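Local atomic coordinates of carboxypeptidase A (Helicoverpa armigera, PDB entry 1JQG), a protein that is the proenzyme of a metallocarboxypeptidase, a zinc-dependent protease that probably removes C-terminal residues from peptides once its activation peptide is cut away. Residues 22-27 with 64-69. Sequence-based numbering, arbitrary orientation.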
ATOM      1  N   ASP A  22      12.833   7.303  19.880  1.00 25.91           N
ATOM      2  CA  ASP A  22      13.094   7.030  21.282  1.00 29.21           C
ATOM      3  C   ASP A  22      12.142   7.862  22.150  1.00 29.04           C
ATOM      4  O   ASP A  22      12.267   9.079  22.204  1.00 29.67           O
ATOM      5  CB  ASP A  22      14.531   7.359  21.639  1.00 37.89           C
ATOM      6  CG  ASP A  22      14.998   6.760  22.949  1.00 38.80           C
ATOM      7  OD1 ASP A  22      16.227   6.811  23.197  1.00 51.33           O
ATOM      8  OD2 ASP A  22      14.181   6.242  23.717  1.00 40.17           O
ATOM      9  N   GLY A  23      11.134   7.197  22.707  1.00 30.27           N
ATOM     10  CA  GLY A  23      10.154   7.921  23.520  1.00 34.35           C
ATOM     11  C   GLY A  23       8.779   7.998  22.873  1.00 35.98           C
ATOM     12  O   GLY A  23       7.806   8.348  23.557  1.00 40.54           O
ATOM     13  N   HIS A  24       8.684   7.629  21.586  1.00 32.48           N
ATOM     14  CA  HIS A  24       7.404   7.679  20.888  1.00 29.23           C
ATOM     15  C   HIS A  24       6.483   6.553  21.380  1.00 28.35           C
ATOM     16  O   HIS A  24       6.907   5.404  21.486  1.00 24.39           O
ATOM     17  CB  HIS A  24       7.621   7.592  19.387  1.00 24.05           C
ATOM     18  CG  HIS A  24       8.027   8.846  18.718  1.00 26.56           C
ATOM     19  ND1 HIS A  24       8.913   9.727  19.304  1.00 41.41           N
ATOM     20  CD2 HIS A  24       7.699   9.410  17.527  1.00 25.64           C
ATOM     21  CE1 HIS A  24       9.122  10.774  18.511  1.00 32.77           C
ATOM     22  NE2 HIS A  24       8.386  10.587  17.423  1.00 30.22           N
ATOM     23  N   ALA A  25       5.224   6.894  21.664  1.00 27.18           N
ATOM     24  CA  ALA A  25       4.253   5.913  22.128  1.00 24.25           C
ATOM     25  C   ALA A  25       3.061   5.750  21.171  1.00 25.78           C
ATOM     26  O   ALA A  25       2.540   6.649  20.511  1.00 22.71           O
ATOM     27  CB  ALA A  25       3.668   6.282  23.478  1.00 25.73           C
ATOM     28  N   VAL A  26       2.562   4.516  21.112  1.00 24.77           N
ATOM     29  CA  VAL A  26       1.412   4.164  20.303  1.00 23.64           C
ATOM     30  C   VAL A  26       0.178   4.136  21.188  1.00 23.25           C
ATOM     31  O   VAL A  26       0.177   3.444  22.215  1.00 21.17           O
ATOM     32  CB  VAL A  26       1.592   2.789  19.602  1.00 26.48           C
ATOM     33  CG1 VAL A  26       0.303   2.312  18.946  1.00 23.83           C
ATOM     34  CG2 VAL A  26       2.668   2.940  18.529  1.00 19.32           C
ATOM     35  N   TYR A  27      -0.828   4.896  20.781  1.00 21.95           N
ATOM     36  CA  TYR A  27      -2.069   4.968  21.538  1.00 27.37           C
ATOM     37  C   TYR A  27      -3.206   4.323  20.749  1.00 31.10           C
ATOM     38  O   TYR A  27      -3.186   4.227  19.509  1.00 31.59           O
ATOM     39  CB  TYR A  27      -2.403   6.413  21.876  1.00 29.82           C
ATOM     40  CG  TYR A  27      -1.596   7.027  23.003  1.00 32.89           C
ATOM     41  CD1 TYR A  27      -0.413   7.698  22.726  1.00 32.42           C
ATOM     42  CD2 TYR A  27      -2.025   6.973  24.327  1.00 34.45           C
ATOM     43  CE1 TYR A  27       0.317   8.302  23.740  1.00 34.65           C
ATOM     44  CE2 TYR A  27      -1.283   7.539  25.349  1.00 36.66           C
ATOM     45  CZ  TYR A  27      -0.114   8.208  25.043  1.00 36.06           C
ATOM     46  OH  TYR A  27       0.629   8.785  26.027  1.00 42.65           O
ATOM     47  N   LEU A  64       0.582   7.155  16.350  1.00 24.02           N
ATOM     48  CA  LEU A  64       1.915   7.286  16.928  1.00 23.15           C
ATOM     49  C   LEU A  64       2.173   8.697  17.448  1.00 21.08           C
ATOM     50  O   LEU A  64       2.079   9.648  16.698  1.00 28.92           O
ATOM     51  CB  LEU A  64       2.955   6.928  15.858  1.00 25.78           C
ATOM     52  CG  LEU A  64       4.428   6.925  16.312  1.00 22.73           C
ATOM     53  CD1 LEU A  64       4.584   5.784  17.300  1.00 17.65           C
ATOM     54  CD2 LEU A  64       5.287   6.783  15.086  1.00 22.70           C
ATOM     55  N   VAL A  65       2.356   8.863  18.737  1.00 23.87           N
ATOM     56  CA  VAL A  65       2.503  10.162  19.380  1.00 26.31           C
ATOM     57  C   VAL A  65       3.902  10.382  19.956  1.00 28.61           C
ATOM     58  O   VAL A  65       4.449   9.592  20.733  1.00 27.97           O
ATOM     59  CB  VAL A  65       1.492  10.333  20.534  1.00 25.04           C
ATOM     60  CG1 VAL A  65       1.714  11.686  21.241  1.00 17.64           C
ATOM     61  CG2 VAL A  65       0.053  10.045  20.078  1.00 18.40           C
ATOM     62  N   PRO A  66       4.565  11.441  19.527  1.00 29.83           N
ATOM     63  CA  PRO A  66       5.892  11.826  20.005  1.00 33.53           C
ATOM     64  C   PRO A  66       5.964  12.029  21.505  1.00 36.51           C
ATOM     65  O   PRO A  66       5.006  12.428  22.166  1.00 37.59           O
ATOM     66  CB  PRO A  66       6.204  13.124  19.256  1.00 27.96           C
ATOM     67  CG  PRO A  66       5.365  13.020  18.017  1.00 24.84           C
ATOM     68  CD  PRO A  66       4.077  12.395  18.496  1.00 28.40           C
ATOM     69  N   LYS A  67       7.153  11.875  22.087  1.00 42.14           N
ATOM     70  CA  LYS A  67       7.357  12.025  23.523  1.00 46.09           C
ATOM     71  C   LYS A  67       7.004  13.412  24.046  1.00 47.77           C
ATOM     72  O   LYS A  67       6.402  13.577  25.115  1.00 47.91           O
ATOM     73  CB  LYS A  67       8.800  11.729  23.878  1.00 55.51           C
ATOM     74  CG  LYS A  67       9.152  11.757  25.362  1.00 56.60           C
ATOM     75  CD  LYS A  67      10.573  11.184  25.490  1.00 65.11           C
ATOM     76  CE  LYS A  67      11.573  11.952  24.636  1.00 66.12           C
ATOM     77  NZ  LYS A  67      12.852  11.227  24.397  1.00 66.22           N
ATOM     78  N   PHE A  68       7.314  14.449  23.273  1.00 46.78           N
ATOM     79  CA  PHE A  68       7.058  15.821  23.648  1.00 44.75           C
ATOM     80  C   PHE A  68       5.637  16.263  23.375  1.00 42.65           C
ATOM     81  O   PHE A  68       5.326  17.452  23.487  1.00 44.09           O
ATOM     82  CB  PHE A  68       8.053  16.761  22.943  1.00 49.34           C
ATOM     83  CG  PHE A  68       9.469  16.605  23.433  1.00 53.58           C
ATOM     84  CD1 PHE A  68      10.455  16.187  22.554  1.00 57.44           C
ATOM     85  CD2 PHE A  68       9.822  16.850  24.747  1.00 52.25           C
ATOM     86  CE1 PHE A  68      11.764  16.034  22.975  1.00 59.36           C
ATOM     87  CE2 PHE A  68      11.125  16.697  25.168  1.00 56.73           C
ATOM     88  CZ  PHE A  68      12.105  16.289  24.286  1.00 57.40           C
ATOM     89  N   LYS A  69       4.751  15.342  23.033  1.00 40.83           N
ATOM     90  CA  LYS A  69       3.356  15.651  22.761  1.00 38.18           C
ATOM     91  C   LYS A  69       2.408  14.702  23.473  1.00 36.42           C
ATOM     92  O   LYS A  69       1.201  14.873  23.410  1.00 37.02           O
ATOM     93  CB  LYS A  69       3.072  15.579  21.254  1.00 39.81           C
ATOM     94  CG  LYS A  69       3.578  16.775  20.461  1.00 28.67           C
ATOM     95  CD  LYS A  69       3.399  16.519  18.976  1.00 29.30           C
ATOM     96  CE  LYS A  69       3.797  17.700  18.127  1.00 29.26           C
ATOM     97  NZ  LYS A  69       3.601  17.394  16.681  1.00 29.16           N
TER
HETATM   98  O   HOH W   1      13.889   8.702  25.554  1.00 45.61           O
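Two inner strands of the four-stranded antiparallel sheet in the activation domain, 25-30 and 61-65, pair here at one end. A25 and V65 form a hydrogen-bonded pair: V65 N reaches A25 O at 2.8 Å, nearly straight (174°), and A25 N reaches V65 O at 3.0 Å. V26 and L64 follow as a non-hydrogen-bonded pair, with V26 CG2 on L64 CD1 at 3.6 Å; W52 of strand 50-53 also touches both side chains. On the other sheet face, V65 CG2, anti to its own carbonyl carbon, meets Y27 CD1 at 3.6 Å, where F73 of helix 70-80 packs on both residues. Beyond the paired residues, P66 CA sits over the centre of the H24 imidazole, 3.6 Å from the centroid and 5° off the normal, a CH-pi contact. The K67 chain runs past G23, its CD 3.8 Å from G23 CA, then bends at chi3 (56°), which places CE. K67 NZ donates a hydrogen bond to D22 O at 3.1 Å from above the carbonyl plane, and a water links NZ to D22 OD2, weakly on the aspartate side. Strand order 2-3-1-4, with helix 34-46 between the first and second strands and helix 70-80 between the third and fourth, is that of the open-sandwich, ferredoxin-like fold of M14 carboxypeptidase prodomains.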